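Local coordinates for bumblebee peptidoglycan recognition protein SA (Bombus, PDB 5XZ4) that probably recognises bacterial peptidoglycan in insect immunity, preferring the Dap-type to the Lys-type, at residues Q9-S14 against N81-R86; K22-L27 against G66-G71; I31-I36 against R142-K147; I35-V40 against I70-L75; A42-R47 against G106-F111. All blocks are in the same frame, centred on the assembly; numbering follows the deposited sequence.

How the contacts relate
Following the chain from the N terminus, strand 82-84 comes back to residues 9-14 in contact 1, closing a loop that holds both contact 2 and contact 4. Contact 2 joins the loop before strand 31-38 to the one after helix 47-64. Contacts 3 and 4 both start from strand 31-38 and share Ile35 and Ile36; the first runs far ahead to edge strand 141-145, the second to residues 70-75, where it shares Ile70 and Gly71 with contact 2. Contact 5 links residues 42-47 to the end of strand 102-107; it lies within the span of contact 3 and crosses contacts 1, 2 and 4. Contact 3 also crosses contacts 1 and 2. Together they join strands of one mixed sheet to each other and to the loops around helix 47-64.

Contact 1. Residues Q9-S14 against N81-R86; sequences QIIGRS and NVYEGR
Ile11 and Tyr83 form a single beta bridge that fastens the N-terminal segment to strand 82-84, an outermost strand of the mixed sheet. Ile11 N donates to Val82 O (2.9 Å) and Ile11 O accepts from Glu84 N (2.8 Å), both bonds nearly straight. Ile11 CD1 makes a CH-pi contact over one face of the Tyr83 ring, 3.8 Å from its centroid, and touches Asn81 CB at 3.6 Å. With CG anti to the backbone N (chi1 -177°) and the chain extended beyond it, the Glu84 carboxylate comes up to Arg13 N, which OE1 takes through its anti lone pair at 3.0 Å. An alanine in place of Tyr83 would take away the ring beside Ile11 CD1 and the hydroxyl bonded to Asp79, probably opening a gap there and leaving Asp79 less firmly held. A water joins Gln9 O to Val82 N. Arg13 forms a salt bridge with Asp69, Tyr83 packs on Cys50 of helix 47-64, and Ile10 and Val82 meet Leu127 of helix 118-134.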
# COMPACT_ATOMS: atom_id res chain seq x y z
N GLN A 9 -1.86 -10.00 10.93
CA GLN A 9 -0.69 -9.73 11.79
C GLN A 9 0.37 -8.99 10.98
O GLN A 9 1.16 -9.60 10.22
CB GLN A 9 -0.12 -11.02 12.38
CG GLN A 9 -1.04 -11.67 13.40
CD GLN A 9 -0.49 -12.99 13.92
OE1 GLN A 9 -0.14 -13.87 13.14
NE2 GLN A 9 -0.44 -13.13 15.23
N ILE A 10 0.41 -7.68 11.17
CA ILE A 10 1.26 -6.81 10.34
C ILE A 10 2.75 -6.97 10.70
O ILE A 10 3.09 -7.02 11.89
CB ILE A 10 0.81 -5.33 10.45
CG1 ILE A 10 -0.66 -5.18 9.96
CG2 ILE A 10 1.78 -4.39 9.72
CD1 ILE A 10 -1.36 -3.89 10.36
N ILE A 11 3.60 -7.03 9.67
CA ILE A 11 5.04 -7.08 9.86
C ILE A 11 5.52 -5.64 10.01
O ILE A 11 5.49 -4.85 9.04
CB ILE A 11 5.74 -7.81 8.70
CG1 ILE A 11 5.22 -9.26 8.62
CG2 ILE A 11 7.25 -7.75 8.87
CD1 ILE A 11 5.63 -10.06 7.41
N GLY A 12 5.93 -5.28 11.23
CA GLY A 12 6.34 -3.94 11.56
C GLY A 12 7.54 -3.50 10.75
O GLY A 12 8.36 -4.35 10.34
N ARG A 13 7.67 -2.20 10.55
CA ARG A 13 8.79 -1.65 9.73
C ARG A 13 10.17 -2.17 10.19
O ARG A 13 11.01 -2.59 9.35
CB ARG A 13 8.73 -0.14 9.71
CG ARG A 13 9.67 0.51 8.69
CD ARG A 13 9.62 2.04 8.79
NE ARG A 13 10.55 2.67 7.83
CZ ARG A 13 11.88 2.71 7.99
NH1 ARG A 13 12.63 3.26 7.04
NH2 ARG A 13 12.43 2.24 9.11
N SER A 14 10.41 -2.19 11.50
CA SER A 14 11.73 -2.59 12.03
C SER A 14 11.98 -4.10 11.87
O SER A 14 13.10 -4.57 12.07
CB SER A 14 11.88 -2.17 13.49
OG SER A 14 10.96 -2.87 14.33
N ASN A 81 1.39 -11.64 3.34
CA ASN A 81 1.65 -10.79 4.50
C ASN A 81 1.56 -9.31 4.17
O ASN A 81 1.78 -8.89 3.02
CB ASN A 81 3.00 -11.12 5.12
CG ASN A 81 2.99 -12.45 5.84
OD1 ASN A 81 2.08 -12.74 6.63
ND2 ASN A 81 3.98 -13.28 5.55
N VAL A 82 1.23 -8.54 5.21
CA VAL A 82 1.22 -7.08 5.15
C VAL A 82 2.50 -6.56 5.80
O VAL A 82 2.82 -6.93 6.93
CB VAL A 82 -0.03 -6.51 5.89
CG1 VAL A 82 -0.03 -4.98 5.85
CG2 VAL A 82 -1.32 -7.05 5.29
N TYR A 83 3.20 -5.68 5.08
CA TYR A 83 4.43 -5.05 5.55
C TYR A 83 4.17 -3.57 5.84
O TYR A 83 3.71 -2.83 4.96
CB TYR A 83 5.55 -5.22 4.48
CG TYR A 83 5.97 -6.65 4.32
CD1 TYR A 83 5.18 -7.56 3.60
CD2 TYR A 83 7.12 -7.13 4.95
CE1 TYR A 83 5.51 -8.92 3.51
CE2 TYR A 83 7.48 -8.47 4.87
CZ TYR A 83 6.69 -9.37 4.18
OH TYR A 83 7.06 -10.70 4.15
N GLU A 84 4.49 -3.11 7.05
CA GLU A 84 4.32 -1.70 7.41
C GLU A 84 5.41 -0.85 6.80
O GLU A 84 6.58 -1.13 7.01
CB GLU A 84 4.32 -1.55 8.93
CG GLU A 84 4.08 -0.12 9.38
CD GLU A 84 4.43 0.12 10.83
OE1 GLU A 84 5.39 -0.47 11.36
OE2 GLU A 84 3.71 0.91 11.47
N GLY A 85 5.01 0.18 6.04
CA GLY A 85 5.94 1.18 5.52
C GLY A 85 5.82 2.41 6.40
O GLY A 85 6.12 2.36 7.60
N ARG A 86 5.23 3.48 5.84
CA ARG A 86 4.92 4.66 6.64
C ARG A 86 3.78 4.42 7.66
O ARG A 86 3.66 5.19 8.62
CB ARG A 86 4.58 5.85 5.74
CG ARG A 86 5.78 6.33 4.95
CD ARG A 86 5.41 7.43 3.96
NE ARG A 86 6.61 7.82 3.18
CZ ARG A 86 7.02 9.07 2.94
NH1 ARG A 86 6.33 10.15 3.34
NH2 ARG A 86 8.16 9.23 2.26
O HOH W 1 0.27 -9.89 7.55

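Contact 2. Residues K22-L27 against G66-G71; sequences KSINYL and GWDDIG. With SO4 (sulfate ion), chain D.
Ser23 O lies beside the Asp68 carboxylate, 4.0 Å from CG, while OD1 of the same group lies near Lys22 CB. The other flat group, the Tyr26 ring, has a sulfate oxygen in its plane at the edge: Tyr26 OH donates to SO4 O2 at 2.9 Å. Both segments are irregular loops of the amidase-like fold, one leading into strand 31-38 and the other running from helix 47-64 toward strand 74-76. Their one direct hydrogen bond runs from Lys22 N to Asp68 O (2.9 Å). With CG1 anti to its carbonyl carbon (chi1 -62°), Ile24 lays this carbon against Asp68 CB at 3.7 Å, the two side chains running antiparallel past one another, and crosses Asp69 at about a right angle. Asp69 turns its polar end to Arg13 in a salt bridge. A water donates to both Ser23 O and Asp68 OD2. The sulfate, probably from the crystallisation liquor, is also held by Arg90, and its O4 accepts an almost straight bond from Ile24 N at 3.1 Å (174°).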
# COMPACT_ATOMS: atom_id res chain seq x y z
N LYS A 22 13.16 9.07 8.39
CA LYS A 22 13.17 10.46 8.86
C LYS A 22 11.76 10.82 9.32
O LYS A 22 10.80 10.12 8.98
CB LYS A 22 13.68 11.43 7.76
CG LYS A 22 14.97 11.04 7.05
CD LYS A 22 16.19 11.32 7.88
CE LYS A 22 17.46 10.89 7.15
NZ LYS A 22 18.65 11.35 7.92
N SER A 23 11.65 11.87 10.12
CA SER A 23 10.36 12.33 10.64
C SER A 23 9.42 12.76 9.51
O SER A 23 9.83 13.42 8.53
CB SER A 23 10.56 13.50 11.62
OG SER A 23 9.38 13.79 12.35
N ILE A 24 8.16 12.36 9.62
CA ILE A 24 7.11 12.63 8.62
C ILE A 24 5.89 13.18 9.34
O ILE A 24 5.51 12.70 10.42
CB ILE A 24 6.75 11.35 7.82
CG1 ILE A 24 7.98 10.84 7.06
CG2 ILE A 24 5.58 11.57 6.85
CD1 ILE A 24 7.84 9.43 6.55
N ASN A 25 5.25 14.17 8.72
CA ASN A 25 4.04 14.76 9.28
C ASN A 25 2.87 13.77 9.40
O ASN A 25 2.80 12.78 8.67
CB ASN A 25 3.65 15.99 8.45
CG ASN A 25 4.60 17.16 8.65
OD1 ASN A 25 4.59 18.10 7.86
ND2 ASN A 25 5.41 17.13 9.71
N TYR A 26 1.98 14.02 10.36
CA TYR A 26 0.93 13.08 10.72
C TYR A 26 -0.40 13.33 9.99
O TYR A 26 -0.80 14.49 9.83
CB TYR A 26 0.66 13.17 12.22
CG TYR A 26 1.81 12.79 13.14
CD1 TYR A 26 2.99 12.19 12.63
CD2 TYR A 26 1.72 13.00 14.52
CE1 TYR A 26 4.05 11.85 13.47
CE2 TYR A 26 2.77 12.65 15.37
CZ TYR A 26 3.92 12.07 14.84
OH TYR A 26 4.96 11.72 15.68
N LEU A 27 -1.05 12.23 9.57
CA LEU A 27 -2.41 12.23 8.98
C LEU A 27 -3.45 12.58 10.02
O LEU A 27 -3.30 12.28 11.21
CB LEU A 27 -2.79 10.85 8.45
CG LEU A 27 -1.96 10.37 7.25
CD1 LEU A 27 -2.29 8.93 6.93
CD2 LEU A 27 -2.15 11.26 6.03
N GLY A 66 15.40 10.48 -2.58
CA GLY A 66 15.63 11.43 -1.49
C GLY A 66 14.47 11.58 -0.51
O GLY A 66 14.38 12.59 0.20
N TRP A 67 13.59 10.57 -0.47
CA TRP A 67 12.39 10.63 0.39
C TRP A 67 12.70 10.27 1.84
O TRP A 67 13.73 9.64 2.15
CB TRP A 67 11.32 9.73 -0.19
CG TRP A 67 10.80 10.15 -1.55
CD1 TRP A 67 11.00 11.35 -2.20
CD2 TRP A 67 9.96 9.37 -2.42
NE1 TRP A 67 10.35 11.35 -3.43
CE2 TRP A 67 9.70 10.15 -3.58
CE3 TRP A 67 9.40 8.09 -2.33
CZ2 TRP A 67 8.90 9.68 -4.63
CZ3 TRP A 67 8.65 7.61 -3.39
CH2 TRP A 67 8.38 8.42 -4.52
N ASP A 68 11.78 10.64 2.73
CA ASP A 68 12.01 10.41 4.17
C ASP A 68 11.87 8.95 4.60
O ASP A 68 12.30 8.57 5.70
CB ASP A 68 10.98 11.22 4.99
CG ASP A 68 11.11 12.69 4.80
OD1 ASP A 68 12.24 13.18 4.76
OD2 ASP A 68 10.04 13.36 4.71
N ASP A 69 11.25 8.14 3.75
CA ASP A 69 10.93 6.73 4.02
C ASP A 69 10.44 6.13 2.71
O ASP A 69 10.20 6.89 1.73
CB ASP A 69 9.86 6.56 5.12
CG ASP A 69 9.80 5.14 5.71
OD1 ASP A 69 10.59 4.24 5.33
OD2 ASP A 69 8.92 4.94 6.60
N ILE A 70 10.31 4.80 2.66
CA ILE A 70 9.55 4.15 1.60
C ILE A 70 8.24 4.93 1.40
O ILE A 70 7.63 5.37 2.39
CB ILE A 70 9.31 2.65 1.95
CG1 ILE A 70 8.85 1.86 0.73
CG2 ILE A 70 8.38 2.47 3.16
CD1 ILE A 70 8.83 0.34 0.88
N GLY A 71 7.83 5.13 0.15
CA GLY A 71 6.71 6.05 -0.11
C GLY A 71 5.36 5.47 0.31
O GLY A 71 4.43 6.24 0.60
S SO4 D . 8.08 10.93 13.49
O1 SO4 D . 9.46 10.42 13.64
O2 SO4 D . 7.21 10.36 14.54
O3 SO4 D . 8.07 12.40 13.71
O4 SO4 D . 7.53 10.60 12.14
O HOH W 2 8.99 15.55 6.85

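Contact 3. Residues I31-I36 against R142-K147; sequences IPYVII and RVIGAK
Tyr33 and Arg142 lie side by side and point the same way, with the phenol ring and the guanidinium turned 75° against each other. The aliphatic part of the arginine runs alongside the ring, CD reaching Tyr33 CE1 at 3.8 Å, and NH2 gives a weak hydrogen bond to Tyr33 OH (3.4 Å) at the edge of the guanidinium. The hydroxyl's stronger partner is the C-terminal carboxylate, through Pro173 O. On the same face of the sheet Ile35 and Ile144 also lie parallel in direction, Ile35 CD1 meeting both CG1 and CD1 of Ile144 at 3.6 Å. Ile144 CG1 sits between its own backbone N and carbonyl carbon (chi1 56°), the crowded position, from which it leans against Ile35. Past Ile144, Ile35 CG2 touches Ala146 CA at 3.7 Å. The other face carries Val34, Ile36 and Val143: here Ile36 and Val143 cross obliquely, CG1 to CG1 at 3.7 Å, and Val34 CB faces Val143 CG2. Backbone bonds join the strands throughout, from Arg142 N with Pro32 O to Ala146 N with Ile36 O. This is parallel beta pairing at the edge of the central sheet of the amidase-like fold.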
# COMPACT_ATOMS: atom_id res chain seq x y z
N ILE A 31 -9.26 8.24 8.39
CA ILE A 31 -8.80 8.55 7.04
C ILE A 31 -9.90 8.26 5.99
O ILE A 31 -10.55 7.22 6.06
CB ILE A 31 -7.54 7.69 6.75
CG1 ILE A 31 -6.43 8.02 7.75
CG2 ILE A 31 -7.06 7.84 5.30
CD1 ILE A 31 -5.44 6.88 7.91
N PRO A 32 -10.06 9.15 4.97
CA PRO A 32 -11.17 8.99 4.01
C PRO A 32 -10.92 8.12 2.77
O PRO A 32 -11.87 7.61 2.19
CB PRO A 32 -11.48 10.44 3.59
CG PRO A 32 -10.15 11.13 3.73
CD PRO A 32 -9.53 10.53 4.96
N TYR A 33 -9.64 7.92 2.40
CA TYR A 33 -9.28 7.18 1.17
C TYR A 33 -8.24 6.09 1.42
O TYR A 33 -7.36 6.25 2.27
CB TYR A 33 -8.72 8.11 0.08
CG TYR A 33 -9.72 9.10 -0.47
CD1 TYR A 33 -10.56 8.74 -1.53
CD2 TYR A 33 -9.82 10.39 0.07
CE1 TYR A 33 -11.52 9.65 -2.02
CE2 TYR A 33 -10.74 11.31 -0.43
CZ TYR A 33 -11.58 10.94 -1.47
OH TYR A 33 -12.51 11.86 -1.93
N VAL A 34 -8.35 5.02 0.64
CA VAL A 34 -7.26 4.06 0.47
C VAL A 34 -6.92 4.09 -1.02
O VAL A 34 -7.83 3.93 -1.86
CB VAL A 34 -7.68 2.65 0.92
CG1 VAL A 34 -6.63 1.60 0.55
CG2 VAL A 34 -7.92 2.60 2.42
N ILE A 35 -5.61 4.21 -1.34
CA ILE A 35 -5.18 4.19 -2.74
C ILE A 35 -4.46 2.87 -2.98
O ILE A 35 -3.51 2.51 -2.26
CB ILE A 35 -4.21 5.33 -3.11
CG1 ILE A 35 -4.60 6.68 -2.53
CG2 ILE A 35 -4.02 5.39 -4.62
CD1 ILE A 35 -5.91 7.25 -3.02
N ILE A 36 -4.89 2.13 -4.00
CA ILE A 36 -4.26 0.86 -4.39
C ILE A 36 -3.22 1.08 -5.50
O ILE A 36 -3.50 1.75 -6.53
CB ILE A 36 -5.31 -0.19 -4.83
CG1 ILE A 36 -6.40 -0.40 -3.74
CG2 ILE A 36 -4.64 -1.51 -5.22
CD1 ILE A 36 -5.88 -0.92 -2.40
N ARG A 142 -13.34 5.19 0.99
CA ARG A 142 -13.37 5.11 -0.46
C ARG A 142 -12.06 4.48 -0.96
O ARG A 142 -10.99 5.06 -0.74
CB ARG A 142 -13.58 6.49 -1.07
CG ARG A 142 -14.98 7.05 -0.80
CD ARG A 142 -15.07 8.53 -1.11
NE ARG A 142 -16.32 9.13 -0.66
CZ ARG A 142 -16.63 10.41 -0.77
NH1 ARG A 142 -17.80 10.85 -0.32
NH2 ARG A 142 -15.79 11.28 -1.34
N VAL A 143 -12.15 3.32 -1.58
CA VAL A 143 -10.97 2.63 -2.12
C VAL A 143 -10.90 2.98 -3.61
O VAL A 143 -11.89 2.83 -4.33
CB VAL A 143 -11.05 1.10 -1.92
CG1 VAL A 143 -9.89 0.40 -2.63
CG2 VAL A 143 -11.06 0.76 -0.44
N ILE A 144 -9.73 3.44 -4.06
CA ILE A 144 -9.53 3.79 -5.48
C ILE A 144 -8.18 3.30 -5.97
O ILE A 144 -7.24 3.19 -5.16
CB ILE A 144 -9.69 5.31 -5.76
CG1 ILE A 144 -8.77 6.15 -4.90
CG2 ILE A 144 -11.15 5.75 -5.57
CD1 ILE A 144 -8.71 7.62 -5.28
N GLY A 145 -8.07 2.99 -7.26
CA GLY A 145 -6.75 2.70 -7.87
C GLY A 145 -6.04 4.01 -8.13
O GLY A 145 -6.70 5.02 -8.45
N ALA A 146 -4.71 4.01 -8.03
CA ALA A 146 -3.94 5.25 -8.29
C ALA A 146 -4.26 5.94 -9.63
O ALA A 146 -4.38 7.18 -9.69
CB ALA A 146 -2.44 4.96 -8.20
N LYS A 147 -4.45 5.12 -10.67
CA LYS A 147 -4.70 5.64 -12.02
C LYS A 147 -5.99 6.48 -12.13
O LYS A 147 -6.14 7.22 -13.08
CB LYS A 147 -4.75 4.50 -13.06
CG LYS A 147 -5.85 3.45 -12.86
CD LYS A 147 -5.73 2.28 -13.84
CE LYS A 147 -5.93 2.72 -15.27
NZ LYS A 147 -5.61 1.67 -16.28

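Contact 4. Residues I35-V40 against I70-L75; sequences IIHHTV and IGYSFL
Tyr72 reaches from its loop to His37 and Thr39. With CG anti to the carbonyl carbon (chi1 -58°), its ring turns an edge toward the face of the His37 imidazole in an offset edge-to-face pair, centroids 5.7 Å apart and planes at 66°, with Tyr72 CE1 closest to His37 CB at 3.7 Å. At CE2, across the ring from CE1, it meets Thr39 CG2 (4.1 Å). Two waters attend the hydroxyl. One lies in the ring plane, 2.7 Å from Tyr72 OH, and donates to Thr39 O; the other is 3.3 Å from Tyr72 OH and accepts a weak bond from His37 ND1. Further along, Leu75 CD2 packs against the same Thr39 methyl at 4.1 Å. Thr39 OG1 bonds to Thr41 and Gly109, His37 NE2 to Thr95 and ND1 to Ser154. In zinc amidases of this family the histidine equivalent to His37 binds the metal and a tyrosine equivalent to Tyr72 lies beside it; Ser154 stands where they have a cysteine ligand, consistent with recognition rather than cleavage. Strand 102-107 lies between strands 31-38 and 74-76 in the sheet, and helix 47-64 packs on Thr39 through Ile57 and on Leu75 through Ala54.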
# COMPACT_ATOMS: atom_id res chain seq x y z
N ILE A 35 -5.61 4.21 -1.34
CA ILE A 35 -5.18 4.19 -2.74
C ILE A 35 -4.46 2.87 -2.98
O ILE A 35 -3.51 2.51 -2.26
CB ILE A 35 -4.21 5.33 -3.11
CG1 ILE A 35 -4.60 6.68 -2.53
CG2 ILE A 35 -4.02 5.39 -4.62
CD1 ILE A 35 -5.91 7.25 -3.02
N ILE A 36 -4.89 2.13 -4.00
CA ILE A 36 -4.26 0.86 -4.39
C ILE A 36 -3.22 1.08 -5.50
O ILE A 36 -3.50 1.75 -6.53
CB ILE A 36 -5.31 -0.19 -4.83
CG1 ILE A 36 -6.40 -0.40 -3.74
CG2 ILE A 36 -4.64 -1.51 -5.22
CD1 ILE A 36 -5.88 -0.92 -2.40
N HIS A 37 -2.01 0.58 -5.23
CA HIS A 37 -0.88 0.70 -6.16
C HIS A 37 -0.30 -0.67 -6.48
O HIS A 37 -0.52 -1.61 -5.71
CB HIS A 37 0.26 1.51 -5.52
CG HIS A 37 0.07 2.99 -5.58
ND1 HIS A 37 0.52 3.75 -6.64
CD2 HIS A 37 -0.48 3.87 -4.70
CE1 HIS A 37 0.25 5.03 -6.41
NE2 HIS A 37 -0.37 5.12 -5.25
N HIS A 38 0.47 -0.77 -7.56
CA HIS A 38 1.45 -1.85 -7.69
C HIS A 38 2.85 -1.28 -7.64
O HIS A 38 3.05 -0.11 -7.95
CB HIS A 38 1.20 -2.75 -8.91
CG HIS A 38 1.45 -2.11 -10.26
ND1 HIS A 38 1.41 -2.85 -11.43
CD2 HIS A 38 1.73 -0.83 -10.64
CE1 HIS A 38 1.66 -2.05 -12.46
NE2 HIS A 38 1.84 -0.82 -12.01
N THR A 39 3.83 -2.09 -7.22
CA THR A 39 5.22 -1.57 -7.11
C THR A 39 6.00 -1.56 -8.40
O THR A 39 7.03 -0.85 -8.48
CB THR A 39 6.02 -2.36 -6.07
OG1 THR A 39 6.10 -3.72 -6.52
CG2 THR A 39 5.36 -2.27 -4.66
N VAL A 40 5.55 -2.38 -9.37
CA VAL A 40 6.25 -2.65 -10.66
C VAL A 40 7.51 -3.49 -10.45
O VAL A 40 8.22 -3.80 -11.42
CB VAL A 40 6.56 -1.36 -11.49
CG1 VAL A 40 7.00 -1.65 -12.92
CG2 VAL A 40 5.33 -0.48 -11.57
N ILE A 70 10.31 4.80 2.66
CA ILE A 70 9.55 4.15 1.60
C ILE A 70 8.24 4.93 1.40
O ILE A 70 7.63 5.37 2.39
CB ILE A 70 9.31 2.65 1.95
CG1 ILE A 70 8.85 1.86 0.73
CG2 ILE A 70 8.38 2.47 3.16
CD1 ILE A 70 8.83 0.34 0.88
N GLY A 71 7.83 5.13 0.15
CA GLY A 71 6.71 6.05 -0.11
C GLY A 71 5.36 5.47 0.31
O GLY A 71 4.43 6.24 0.60
N TYR A 72 5.25 4.14 0.31
CA TYR A 72 3.95 3.45 0.58
C TYR A 72 3.65 3.39 2.08
O TYR A 72 4.55 3.31 2.91
CB TYR A 72 3.95 2.02 0.02
CG TYR A 72 4.20 1.98 -1.48
CD1 TYR A 72 3.20 2.37 -2.38
CD2 TYR A 72 5.47 1.60 -2.03
CE1 TYR A 72 3.43 2.39 -3.75
CE2 TYR A 72 5.70 1.63 -3.42
CZ TYR A 72 4.67 1.99 -4.27
OH TYR A 72 4.82 2.04 -5.64
N SER A 73 2.34 3.42 2.43
CA SER A 73 1.89 3.17 3.82
C SER A 73 2.11 1.71 4.23
O SER A 73 2.57 1.44 5.35
CB SER A 73 0.39 3.52 3.92
OG SER A 73 0.15 4.83 3.43
N PHE A 74 1.72 0.80 3.34
CA PHE A 74 1.88 -0.64 3.52
C PHE A 74 2.20 -1.29 2.18
O PHE A 74 1.82 -0.76 1.13
CB PHE A 74 0.55 -1.28 4.04
CG PHE A 74 0.11 -0.77 5.39
CD1 PHE A 74 0.57 -1.36 6.56
CD2 PHE A 74 -0.79 0.29 5.51
CE1 PHE A 74 0.18 -0.88 7.81
CE2 PHE A 74 -1.20 0.75 6.76
CZ PHE A 74 -0.71 0.17 7.91
N LEU A 75 2.86 -2.45 2.26
CA LEU A 75 3.04 -3.33 1.08
C LEU A 75 2.31 -4.63 1.30
O LEU A 75 2.17 -5.09 2.48
CB LEU A 75 4.52 -3.64 0.78
CG LEU A 75 5.47 -2.46 0.61
CD1 LEU A 75 6.91 -2.98 0.50
CD2 LEU A 75 5.12 -1.64 -0.60
O HOH W 3 3.09 3.83 -7.80
O HOH W 4 7.19 1.14 -6.49

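Contact 5. Residues A42-R47 against G106-F111; sequences AECNTR and GFIGNF
Apolar packing centres on Cys44 and Ile108. The sulfur of Cys44 lies 3.8 Å from Ile108 CG2 and also faces the CD1 methyl. Apart from this apolar pair, the backbone oxygen Ala42 O also comes to Ile108 CG2, 3.5 Å away. CG2 of Ile108 is anti to its backbone N (chi1 -62°, measured to CG1), which turns this methyl toward both partners. A second group of contacts belongs to Glu43. Its CG rests on Gly109 CA at 3.9 Å, where a side chain at Gly109 would collide with it, and its CD lies 3.9 Å from Phe111 CE1, the carboxylate plane turned 56° from the ring.

The sulfur of Cys44 is bonded to Cys50 in a disulfide characteristic of peptidoglycan recognition proteins, which fastens this loop to the start of helix 47-64. Thr46 is the N-cap of that helix, its hydroxyl bonded to Glu49 N.

The polar link across the contact runs through water. One water donates to Glu43 OE1 (2.8 Å) and accepts from Asn110 N (3.0 Å). An alanine in place of Glu43 would remove the carboxylate, so the water that bridges to Asn110 N would probably be held less firmly and a gap would probably open beside Phe111 CE1. A second water accepts from Cys44 N at 2.9 Å and donates to Ile108 O at 2.7 Å.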
# COMPACT_ATOMS: atom_id res chain seq x y z
N ALA A 42 9.45 -7.17 -9.36
CA ALA A 42 9.14 -8.59 -9.38
C ALA A 42 8.24 -8.96 -8.18
O ALA A 42 8.26 -8.30 -7.14
CB ALA A 42 10.42 -9.40 -9.33
N GLU A 43 7.46 -10.02 -8.36
CA GLU A 43 6.71 -10.62 -7.24
C GLU A 43 7.62 -11.34 -6.23
O GLU A 43 8.80 -11.65 -6.52
CB GLU A 43 5.65 -11.59 -7.79
CG GLU A 43 4.59 -10.87 -8.62
CD GLU A 43 3.53 -11.79 -9.16
OE1 GLU A 43 3.28 -11.76 -10.38
OE2 GLU A 43 2.93 -12.56 -8.36
N CYS A 44 7.11 -11.58 -5.03
CA CYS A 44 7.83 -12.29 -3.98
C CYS A 44 6.89 -13.31 -3.38
O CYS A 44 5.69 -13.05 -3.27
CB CYS A 44 8.34 -11.29 -2.93
SG CYS A 44 7.05 -10.31 -2.05
N ASN A 45 7.41 -14.47 -2.98
CA ASN A 45 6.53 -15.60 -2.58
C ASN A 45 6.81 -16.20 -1.20
O ASN A 45 6.14 -17.15 -0.79
CB ASN A 45 6.49 -16.65 -3.71
CG ASN A 45 5.72 -16.14 -4.92
OD1 ASN A 45 4.49 -16.11 -4.92
ND2 ASN A 45 6.44 -15.73 -5.96
N THR A 46 7.78 -15.65 -0.48
CA THR A 46 8.13 -16.12 0.88
C THR A 46 8.44 -14.87 1.70
O THR A 46 8.78 -13.81 1.16
CB THR A 46 9.38 -17.04 0.93
OG1 THR A 46 10.53 -16.27 0.55
CG2 THR A 46 9.24 -18.27 0.03
N ARG A 47 8.42 -15.02 3.02
CA ARG A 47 8.72 -13.93 3.90
C ARG A 47 10.13 -13.36 3.65
O ARG A 47 10.31 -12.15 3.56
CB ARG A 47 8.53 -14.39 5.34
CG ARG A 47 8.51 -13.29 6.36
CD ARG A 47 7.96 -13.87 7.65
NE ARG A 47 8.17 -12.91 8.71
CZ ARG A 47 7.22 -12.39 9.47
NH1 ARG A 47 5.93 -12.74 9.32
NH2 ARG A 47 7.58 -11.51 10.37
N GLY A 106 0.78 -0.74 -1.50
CA GLY A 106 1.52 -1.22 -2.69
C GLY A 106 1.55 -2.74 -2.77
O GLY A 106 2.20 -3.39 -1.93
N PHE A 107 0.88 -3.31 -3.77
CA PHE A 107 0.97 -4.76 -4.07
C PHE A 107 2.34 -4.99 -4.71
O PHE A 107 2.67 -4.33 -5.73
CB PHE A 107 -0.15 -5.21 -5.02
CG PHE A 107 -1.51 -5.41 -4.37
CD1 PHE A 107 -2.19 -4.36 -3.74
CD2 PHE A 107 -2.10 -6.68 -4.44
CE1 PHE A 107 -3.45 -4.58 -3.17
CE2 PHE A 107 -3.36 -6.90 -3.87
CZ PHE A 107 -4.01 -5.84 -3.26
N ILE A 108 3.12 -5.91 -4.14
CA ILE A 108 4.48 -6.16 -4.68
C ILE A 108 4.36 -6.99 -5.95
O ILE A 108 3.92 -8.14 -5.92
CB ILE A 108 5.39 -6.83 -3.63
CG1 ILE A 108 5.56 -5.92 -2.41
CG2 ILE A 108 6.76 -7.16 -4.23
CD1 ILE A 108 6.20 -6.60 -1.20
N GLY A 109 4.71 -6.36 -7.09
CA GLY A 109 4.61 -7.00 -8.39
C GLY A 109 4.19 -6.00 -9.47
O GLY A 109 4.00 -4.80 -9.19
N ASN A 110 4.07 -6.51 -10.69
CA ASN A 110 3.58 -5.76 -11.85
C ASN A 110 2.28 -6.44 -12.28
O ASN A 110 2.28 -7.56 -12.80
CB ASN A 110 4.62 -5.77 -12.98
CG ASN A 110 4.26 -4.83 -14.12
OD1 ASN A 110 3.10 -4.57 -14.37
ND2 ASN A 110 5.27 -4.32 -14.82
N PHE A 111 1.16 -5.76 -12.05
CA PHE A 111 -0.16 -6.32 -12.32
C PHE A 111 -0.89 -5.70 -13.52
O PHE A 111 -2.11 -5.68 -13.57
CB PHE A 111 -0.99 -6.38 -11.01
CG PHE A 111 -0.28 -7.15 -9.93
CD1 PHE A 111 -0.13 -8.53 -10.06
CD2 PHE A 111 0.33 -6.50 -8.86
CE1 PHE A 111 0.60 -9.27 -9.12
CE2 PHE A 111 1.06 -7.24 -7.91
CZ PHE A 111 1.19 -8.62 -8.05
O HOH W 5 3.92 -9.37 -11.62
O HOH W 6 4.39 -10.51 -4.70